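Local coordinates for UPF0270 protein PA3463 (Pseudomonas aeruginosa, PDB 1Y0N) that is of unknown function and belongs to the UPF0270 family, a small protein with two helices packed beside a three-stranded antiparallel sheet, at residues A[11-14]-A[15-18]; A[35-38]-A[39-43]; A[43-46]-A[47-50]. All coordinates share one frame; numbering follows the deposited sequence.

In the fold
All three contacts are helical turns: contact 1 opens helix 12-24, while contacts 2 and 3 are the first and last parts of helix 36-48 and share Ala43. The centres of contacts 1 and 3 are about 14 Å apart, yet their side chains meet: Asn16 OD1 lies 2.5 Å from Arg44 NH2, probably a hydrogen bond, and Leu15 CD1 packs 3.9 Å from Leu47 CD1. Contacts 1 and 2 do not touch, their nearest atoms being about 5 Å apart. No active site is known. Glycerol, probably from the crystallisation liquor, lies about 3 Å from the His45 side chain of contact 3 and about 4 Å from that of Arg42 in contact 2.

Contact 1: A[11-14]-A[15-18]; sequences EADT and LNNL
Leu15 N gives its hydrogen to Glu11 O at 3.0 Å in a nearly straight bond (168°), the first i to i+4 link of helix 12-24. Asn16 N to Ala12 O, Asn17 N to Asp13 O and Leu18 N to Thr14 O continue the series. Glu11 is the N-cap. Its carboxylate reaches forward over the first turn, where Glu11 OE2 accepts from Asp13 N at 3.2 Å, the donor lying well above the carboxylate plane. OE1 accepts from Thr14 N as well, although the place of that oxygen is less sure. These first-turn NH groups have no earlier helical carbonyl to use, and the cap supplies acceptors in its place.

The two asparagines lean back toward the preceding turn. With CG anti to its carbonyl carbon (chi1 -63°), Asn16 brings its amide carbon CG to 3.2 Å from Ala12 O. Asn17 repeats the posture one residue on, its CG 3.3 Å from Asp13 O. Neither amide hydrogen-bonds to the carbonyl it approaches, the angles being poor. The carboxylate of Asp13 passes the amide of Asn16 at a slant, the planes 49° apart and OD1 3.9 Å from ND2, too far for more than a loose polar contact. The polar end of Asn16 has its partner on the other helix, where OD1 probably accepts from Arg44 NH2. Leu18 CG, in turn, rests 3.3 Å from Thr14 O. On the side facing the sheet, Leu15 and Leu18 both pack on Ile54 of strand 52-56, and Leu18 also reaches Cys63 and Leu65 of strand 63-67.

Contact 2: A[35-38]-A[39-43]; sequences PLDV and RVERA
The opening turns of helix 36-48 start at Pro35, which holds the N-cap position and offers its carbonyl to Arg39: Arg39 N to Pro35 O, 3.1 Å. Val40 N to Leu36 O, Glu41 N to Asp37 O and Arg42 N to Val38 O follow, each at 2.9 Å, and Ala43 N closes the next step on Arg39 O.

Two arginines point back along the helix, one bent and one extended. Arg39 sets out with CG anti to its carbonyl carbon and then bends at chi3 (-74°), a turn that brings its guanidinium back beside Pro35 and Leu36. Leu36 CD1 lies over one face of that group, toward its rim and 3.7 Å from Arg39 NH2, while the Pro35 carbonyl stands at the edge. The two side chains cross at about a right angle. Arg42 has a straight chain from CG to NE instead; Val38 CG1 sits over one face of its guanidinium, 4.1 Å from Arg42 NE. On another side, Val40 CG2 packs 4.2 Å from Leu36 CG, and the leucine itself reaches Glu20 and Val23 of helix 12-24.

Asp37 and Glu41, one turn apart, hold OD2 and OE2 4.7 Å from each other. These like charges probably repel mildly, but their place near the amino end of a helix should ease the cost, and Glu41 has a long, weak ion pair with Arg44. For the arginines, the contact sets methyl groups against guanidinium faces, mainly van der Waals packing, with Arg39 NE also making a weak hydrogen bond to Thr34 O just before the helix.

Contact 3: A[43-46]-A[47-50]; sequences ARHA and LRRG
His45 holds CG anti to its backbone N (chi1 -169°), which swings the imidazole along the helix toward Arg48 and Arg49, and the bend of Arg48 at chi3 (-57°) returns its guanidinium to meet the ring. This is the last turn of helix 36-48, ended by a Schellman motif: Gly50 takes a positive phi with two bonds back into the last turn, one of them Gly50 N to Leu47 O at 3.1 Å. Before that end, Leu47 N, Arg48 N and Arg49 N bond to the carbonyls of Ala43, Arg44 and His45.

Each of the two arginines uses a different part of the imidazole. Arg48 NH2 comes in at the ring edge, in plane, and makes a weak hydrogen bond to His45 ND1 at 3.4 Å, with the ring and guanidinium planes 66° apart. The same guanidinium lies with one face over His45 CA and Arg44 O, packing against the helix backbone. Arg49 instead runs obliquely across one face of the His45 ring, its CG 4.1 Å from the centroid in a CH-pi contact. Its charged end goes elsewhere, to a salt bridge between NH2 and Glu51 OE2.

Leu47 lies on the buried side, with CG 3.5 Å from Ala43 O, and packs on Leu19 of helix 12-24 and on Ala52 and Ile54 of strand 52-56. Back at the imidazole, Arg49 CD lies 3.4 Å from His45 NE2 and only slightly farther from CD2.

Contact 1: A[11-14]-A[15-18]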
ATOM      1  N   GLU A  11       8.044  -1.685  -8.520  1.00 47.15           N
ATOM      2  CA  GLU A  11       9.192  -0.853  -8.858  1.00 48.34           C
ATOM      3  C   GLU A  11       9.545  -0.034  -7.591  1.00 48.47           C
ATOM      4  O   GLU A  11       8.653   0.562  -6.970  1.00 48.29           O
ATOM      5  CB  GLU A  11       8.743   0.013 -10.053  1.00 48.19           C
ATOM      6  CG  GLU A  11       9.846   0.710 -10.800  1.00 51.56           C
ATOM      7  CD  GLU A  11      10.216   1.998 -10.124  1.00 52.85           C
ATOM      8  OE1 GLU A  11       9.317   2.849  -9.973  1.00 52.13           O
ATOM      9  OE2 GLU A  11      11.383   2.135  -9.724  1.00 53.60           O
ATOM     10  N   ALA A  12      10.813  -0.016  -7.177  1.00 48.09           N
ATOM     11  CA  ALA A  12      11.149   0.533  -5.842  1.00 47.98           C
ATOM     12  C   ALA A  12      10.727   1.983  -5.595  1.00 48.27           C
ATOM     13  O   ALA A  12      10.239   2.325  -4.501  1.00 47.46           O
ATOM     14  CB  ALA A  12      12.647   0.310  -5.500  1.00 48.71           C
ATOM     15  N   ASP A  13      10.854   2.831  -6.614  1.00 48.28           N
ATOM     16  CA  ASP A  13      10.461   4.236  -6.478  1.00 48.93           C
ATOM     17  C   ASP A  13       8.971   4.447  -6.428  1.00 46.66           C
ATOM     18  O   ASP A  13       8.515   5.329  -5.714  1.00 45.95           O
ATOM     19  CB  ASP A  13      11.024   5.131  -7.605  1.00 50.51           C
ATOM     20  CG  ASP A  13      12.522   5.425  -7.437  1.00 55.10           C
ATOM     21  OD1 ASP A  13      13.115   5.103  -6.367  1.00 59.22           O
ATOM     22  OD2 ASP A  13      13.113   5.965  -8.397  1.00 60.74           O
ATOM     23  N   THR A  14       8.218   3.710  -7.231  1.00 44.50           N
ATOM     24  CA  THR A  14       6.802   3.863  -7.108  1.00 44.07           C
ATOM     25  C   THR A  14       6.397   3.378  -5.698  1.00 41.00           C
ATOM     26  O   THR A  14       5.611   4.023  -5.087  1.00 39.84           O
ATOM     27  CB  THR A  14       5.886   3.277  -8.296  1.00 44.96           C
ATOM     28  OG1 THR A  14       5.461   1.929  -8.011  1.00 51.94           O
ATOM     29  CG2 THR A  14       6.533   3.353  -9.669  1.00 45.24           C
ATOM     30  N   LEU A  15       6.981   2.295  -5.182  1.00 38.99           N
ATOM     31  CA  LEU A  15       6.640   1.853  -3.804  1.00 38.62           C
ATOM     32  C   LEU A  15       6.927   2.939  -2.744  1.00 38.07           C
ATOM     33  O   LEU A  15       6.144   3.135  -1.819  1.00 35.77           O
ATOM     34  CB  LEU A  15       7.314   0.527  -3.409  1.00 36.63           C
ATOM     35  CG  LEU A  15       7.024  -0.031  -1.995  1.00 37.38           C
ATOM     36  CD1 LEU A  15       5.514  -0.108  -1.633  1.00 36.14           C
ATOM     37  CD2 LEU A  15       7.609  -1.403  -1.818  1.00 36.20           C
ATOM     38  N   ASN A  16       8.047   3.654  -2.897  1.00 38.85           N
ATOM     39  CA  ASN A  16       8.436   4.699  -1.912  1.00 38.58           C
ATOM     40  C   ASN A  16       7.473   5.818  -1.885  1.00 36.15           C
ATOM     41  O   ASN A  16       7.108   6.284  -0.806  1.00 34.63           O
ATOM     42  CB  ASN A  16       9.865   5.237  -2.143  1.00 40.71           C
ATOM     43  CG  ASN A  16      10.912   4.159  -1.960  1.00 44.86           C
ATOM     44  OD1 ASN A  16      10.698   3.207  -1.206  1.00 51.50           O
ATOM     45  ND2 ASN A  16      12.044   4.278  -2.690  1.00 48.74           N
ATOM     46  N   ASN A  17       7.059   6.235  -3.087  1.00 35.72           N
ATOM     47  CA  ASN A  17       6.053   7.261  -3.288  1.00 35.82           C
ATOM     48  C   ASN A  17       4.692   6.820  -2.696  1.00 34.38           C
ATOM     49  O   ASN A  17       4.029   7.602  -2.048  1.00 35.29           O
ATOM     50  CB  ASN A  17       5.851   7.593  -4.801  1.00 37.68           C
ATOM     51  CG  ASN A  17       7.084   8.262  -5.476  1.00 44.73           C
ATOM     52  OD1 ASN A  17       7.853   8.969  -4.839  1.00 48.79           O
ATOM     53  ND2 ASN A  17       7.237   8.036  -6.787  1.00 45.22           N
ATOM     54  N   LEU A  18       4.275   5.583  -2.954  1.00 33.84           N
ATOM     55  CA  LEU A  18       3.023   5.034  -2.329  1.00 32.66           C
ATOM     56  C   LEU A  18       3.114   5.046  -0.766  1.00 31.04           C
ATOM     57  O   LEU A  18       2.141   5.372  -0.087  1.00 30.35           O
ATOM     58  CB  LEU A  18       2.753   3.578  -2.816  1.00 31.79           C
ATOM     59  CG  LEU A  18       2.511   3.194  -4.306  1.00 34.46           C
ATOM     60  CD1 LEU A  18       2.111   1.733  -4.470  1.00 34.59           C
ATOM     61  CD2 LEU A  18       1.433   3.993  -4.913  1.00 34.76           C
TER

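Contact 2: A[35-38]-A[39-43]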
ATOM      1  N   PRO A  35       9.281  11.320  12.780  1.00 43.52           N
ATOM      2  CA  PRO A  35       9.791  11.653  11.450  1.00 42.01           C
ATOM      3  C   PRO A  35       9.168  10.813  10.341  1.00 42.00           C
ATOM      4  O   PRO A  35       8.799   9.637  10.582  1.00 40.64           O
ATOM      5  CB  PRO A  35      11.287  11.302  11.521  1.00 42.39           C
ATOM      6  CG  PRO A  35      11.617  11.018  12.967  1.00 42.73           C
ATOM      7  CD  PRO A  35      10.338  10.912  13.738  1.00 43.06           C
ATOM      8  N   LEU A  36       9.120  11.384   9.137  1.00 40.38           N
ATOM      9  CA  LEU A  36       8.596  10.718   7.939  1.00 40.56           C
ATOM     10  C   LEU A  36       9.144   9.325   7.715  1.00 39.19           C
ATOM     11  O   LEU A  36       8.382   8.386   7.443  1.00 36.51           O
ATOM     12  CB  LEU A  36       8.929  11.501   6.678  1.00 41.18           C
ATOM     13  CG  LEU A  36       8.168  11.041   5.432  1.00 41.12           C
ATOM     14  CD1 LEU A  36       6.613  11.051   5.657  1.00 45.81           C
ATOM     15  CD2 LEU A  36       8.524  11.942   4.197  1.00 44.23           C
ATOM     16  N   ASP A  37      10.464   9.233   7.745  1.00 37.33           N
ATOM     17  CA  ASP A  37      11.153   8.014   7.483  1.00 39.10           C
ATOM     18  C   ASP A  37      10.794   6.865   8.471  1.00 36.55           C
ATOM     19  O   ASP A  37      10.696   5.727   8.052  1.00 36.32           O
ATOM     20  CB  ASP A  37      12.672   8.282   7.399  1.00 41.30           C
ATOM     21  CG  ASP A  37      13.486   7.089   7.763  1.00 47.20           C
ATOM     22  OD1 ASP A  37      13.889   6.997   8.965  1.00 55.91           O
ATOM     23  OD2 ASP A  37      13.714   6.224   6.880  1.00 54.44           O
ATOM     24  N   VAL A  38      10.629   7.193   9.754  1.00 35.55           N
ATOM     25  CA  VAL A  38      10.154   6.262  10.754  1.00 35.61           C
ATOM     26  C   VAL A  38       8.708   5.755  10.420  1.00 34.80           C
ATOM     27  O   VAL A  38       8.384   4.560  10.526  1.00 33.91           O
ATOM     28  CB  VAL A  38      10.184   6.910  12.160  1.00 35.14           C
ATOM     29  CG1 VAL A  38       9.390   6.144  13.116  1.00 36.85           C
ATOM     30  CG2 VAL A  38      11.645   7.124  12.639  1.00 37.87           C
ATOM     31  N   ARG A  39       7.854   6.685  10.081  1.00 32.93           N
ATOM     32  CA  ARG A  39       6.487   6.334   9.705  1.00 33.46           C
ATOM     33  C   ARG A  39       6.472   5.445   8.473  1.00 31.14           C
ATOM     34  O   ARG A  39       5.696   4.513   8.416  1.00 29.88           O
ATOM     35  CB  ARG A  39       5.681   7.618   9.507  1.00 34.72           C
ATOM     36  CG  ARG A  39       5.215   8.270  10.820  1.00 40.25           C
ATOM     37  CD  ARG A  39       4.338   9.475  10.482  1.00 49.56           C
ATOM     38  NE  ARG A  39       5.206  10.536   9.999  1.00 52.94           N
ATOM     39  CZ  ARG A  39       4.842  11.594   9.279  1.00 56.15           C
ATOM     40  NH1 ARG A  39       3.595  11.789   8.877  1.00 57.52           N
ATOM     41  NH2 ARG A  39       5.768  12.475   8.943  1.00 59.42           N
ATOM     42  N   VAL A  40       7.347   5.729   7.498  1.00 28.93           N
ATOM     43  CA  VAL A  40       7.469   4.936   6.293  1.00 30.43           C
ATOM     44  C   VAL A  40       7.943   3.520   6.664  1.00 31.26           C
ATOM     45  O   VAL A  40       7.439   2.530   6.119  1.00 29.98           O
ATOM     46  CB  VAL A  40       8.404   5.630   5.192  1.00 30.12           C
ATOM     47  CG1 VAL A  40       8.783   4.668   4.038  1.00 30.43           C
ATOM     48  CG2 VAL A  40       7.714   6.924   4.591  1.00 31.03           C
ATOM     49  N   GLU A  41       8.928   3.423   7.574  1.00 31.43           N
ATOM     50  CA  GLU A  41       9.416   2.097   7.968  1.00 32.17           C
ATOM     51  C   GLU A  41       8.325   1.285   8.699  1.00 29.66           C
ATOM     52  O   GLU A  41       8.267   0.068   8.533  1.00 29.41           O
ATOM     53  CB  GLU A  41      10.688   2.191   8.861  1.00 31.70           C
ATOM     54  CG  GLU A  41      11.958   2.446   8.150  1.00 38.58           C
ATOM     55  CD  GLU A  41      12.392   1.266   7.249  1.00 47.44           C
ATOM     56  OE1 GLU A  41      12.092   0.056   7.527  1.00 44.74           O
ATOM     57  OE2 GLU A  41      13.024   1.592   6.229  1.00 52.04           O
ATOM     58  N   ARG A  42       7.528   1.950   9.510  1.00 29.43           N
ATOM     59  CA  ARG A  42       6.408   1.307  10.167  1.00 30.40           C
ATOM     60  C   ARG A  42       5.434   0.794   9.099  1.00 29.56           C
ATOM     61  O   ARG A  42       4.892  -0.293   9.204  1.00 27.87           O
ATOM     62  CB  ARG A  42       5.635   2.244  11.073  1.00 30.55           C
ATOM     63  CG  ARG A  42       6.322   2.710  12.332  1.00 33.09           C
ATOM     64  CD  ARG A  42       5.382   3.604  13.072  1.00 33.33           C
ATOM     65  NE  ARG A  42       6.034   4.021  14.314  1.00 38.60           N
ATOM     66  CZ  ARG A  42       5.674   5.080  15.022  1.00 41.55           C
ATOM     67  NH1 ARG A  42       4.665   5.842  14.603  1.00 40.76           N
ATOM     68  NH2 ARG A  42       6.309   5.384  16.146  1.00 38.90           N
ATOM     69  N   ALA A  43       5.219   1.580   8.045  1.00 29.33           N
ATOM     70  CA  ALA A  43       4.311   1.140   6.957  1.00 28.35           C
ATOM     71  C   ALA A  43       4.885  -0.061   6.132  1.00 28.53           C
ATOM     72  O   ALA A  43       4.152  -0.937   5.655  1.00 27.35           O
ATOM     73  CB  ALA A  43       3.960   2.362   6.071  1.00 29.82           C
TER

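Contact 3: A[43-46]-A[47-50]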
ATOM      1  N   ALA A  43       5.219   1.580   8.045  1.00 29.33           N
ATOM      2  CA  ALA A  43       4.311   1.140   6.957  1.00 28.35           C
ATOM      3  C   ALA A  43       4.885  -0.061   6.132  1.00 28.53           C
ATOM      4  O   ALA A  43       4.152  -0.937   5.655  1.00 27.35           O
ATOM      5  CB  ALA A  43       3.960   2.362   6.071  1.00 29.82           C
ATOM      6  N   ARG A  44       6.198  -0.078   5.930  1.00 30.07           N
ATOM      7  CA  ARG A  44       6.860  -1.155   5.240  1.00 32.50           C
ATOM      8  C   ARG A  44       6.727  -2.471   6.025  1.00 31.12           C
ATOM      9  O   ARG A  44       6.636  -3.525   5.419  1.00 31.14           O
ATOM     10  CB  ARG A  44       8.368  -0.925   5.080  1.00 30.80           C
ATOM     11  CG  ARG A  44       8.820   0.017   4.028  1.00 36.32           C
ATOM     12  CD  ARG A  44      10.399  -0.002   3.838  1.00 34.91           C
ATOM     13  NE  ARG A  44      10.753   1.153   3.040  1.00 43.29           N
ATOM     14  CZ  ARG A  44      10.659   1.214   1.715  1.00 45.00           C
ATOM     15  NH1 ARG A  44      10.215   0.164   1.011  1.00 37.85           N
ATOM     16  NH2 ARG A  44      10.989   2.355   1.096  1.00 46.81           N
ATOM     17  N   HIS A  45       6.846  -2.381   7.339  1.00 30.52           N
ATOM     18  CA  HIS A  45       6.645  -3.547   8.227  1.00 31.68           C
ATOM     19  C   HIS A  45       5.198  -4.052   8.102  1.00 30.01           C
ATOM     20  O   HIS A  45       4.965  -5.261   8.030  1.00 30.12           O
ATOM     21  CB  HIS A  45       6.927  -3.155   9.659  1.00 30.48           C
ATOM     22  CG  HIS A  45       6.995  -4.313  10.605  1.00 34.99           C
ATOM     23  ND1 HIS A  45       7.924  -5.314  10.490  1.00 36.43           N
ATOM     24  CD2 HIS A  45       6.264  -4.598  11.712  1.00 36.99           C
ATOM     25  CE1 HIS A  45       7.766  -6.175  11.480  1.00 38.75           C
ATOM     26  NE2 HIS A  45       6.750  -5.775  12.220  1.00 37.88           N
ATOM     27  N   ALA A  46       4.257  -3.112   8.109  1.00 29.16           N
ATOM     28  CA  ALA A  46       2.819  -3.398   7.965  1.00 28.16           C
ATOM     29  C   ALA A  46       2.593  -4.121   6.615  1.00 29.24           C
ATOM     30  O   ALA A  46       1.830  -5.106   6.554  1.00 26.83           O
ATOM     31  CB  ALA A  46       2.012  -2.131   8.044  1.00 28.02           C
ATOM     32  N   LEU A  47       3.319  -3.696   5.547  1.00 29.03           N
ATOM     33  CA  LEU A  47       3.219  -4.401   4.234  1.00 28.44           C
ATOM     34  C   LEU A  47       3.782  -5.817   4.314  1.00 29.01           C
ATOM     35  O   LEU A  47       3.152  -6.823   3.796  1.00 26.63           O
ATOM     36  CB  LEU A  47       3.983  -3.636   3.118  1.00 29.57           C
ATOM     37  CG  LEU A  47       3.344  -2.365   2.566  1.00 31.12           C
ATOM     38  CD1 LEU A  47       4.475  -1.746   1.737  1.00 29.62           C
ATOM     39  CD2 LEU A  47       2.135  -2.824   1.695  1.00 28.62           C
ATOM     40  N   ARG A  48       4.947  -5.928   4.981  1.00 27.68           N
ATOM     41  CA  ARG A  48       5.527  -7.258   5.250  1.00 32.40           C
ATOM     42  C   ARG A  48       4.615  -8.183   6.093  1.00 30.70           C
ATOM     43  O   ARG A  48       4.596  -9.413   5.891  1.00 32.43           O
ATOM     44  CB  ARG A  48       6.933  -7.195   5.901  1.00 30.48           C
ATOM     45  CG  ARG A  48       8.009  -6.650   4.905  1.00 37.50           C
ATOM     46  CD  ARG A  48       9.426  -6.723   5.514  1.00 37.56           C
ATOM     47  NE  ARG A  48       9.534  -5.999   6.786  1.00 42.28           N
ATOM     48  CZ  ARG A  48      10.096  -4.785   6.928  1.00 41.98           C
ATOM     49  NH1 ARG A  48      10.525  -4.104   5.868  1.00 36.22           N
ATOM     50  NH2 ARG A  48      10.189  -4.252   8.147  1.00 39.38           N
ATOM     51  N   ARG A  49       3.898  -7.613   7.039  1.00 30.85           N
ATOM     52  CA  ARG A  49       2.964  -8.429   7.886  1.00 31.06           C
ATOM     53  C   ARG A  49       1.576  -8.673   7.193  1.00 31.03           C
ATOM     54  O   ARG A  49       0.668  -9.341   7.748  1.00 32.07           O
ATOM     55  CB  ARG A  49       2.746  -7.715   9.223  1.00 28.11           C
ATOM     56  CG  ARG A  49       4.001  -7.628  10.172  1.00 31.06           C
ATOM     57  CD  ARG A  49       3.621  -6.943  11.413  1.00 27.86           C
ATOM     58  NE  ARG A  49       2.424  -7.564  11.935  1.00 35.97           N
ATOM     59  CZ  ARG A  49       2.385  -8.670  12.704  1.00 33.85           C
ATOM     60  NH1 ARG A  49       3.509  -9.224  13.176  1.00 30.72           N
ATOM     61  NH2 ARG A  49       1.201  -9.183  13.011  1.00 26.94           N
ATOM     62  N   GLY A  50       1.412  -8.123   6.008  1.00 31.31           N
ATOM     63  CA  GLY A  50       0.131  -8.139   5.287  1.00 30.41           C
ATOM     64  C   GLY A  50      -0.997  -7.373   5.925  1.00 30.26           C
ATOM     65  O   GLY A  50      -2.164  -7.573   5.555  1.00 30.51           O
TER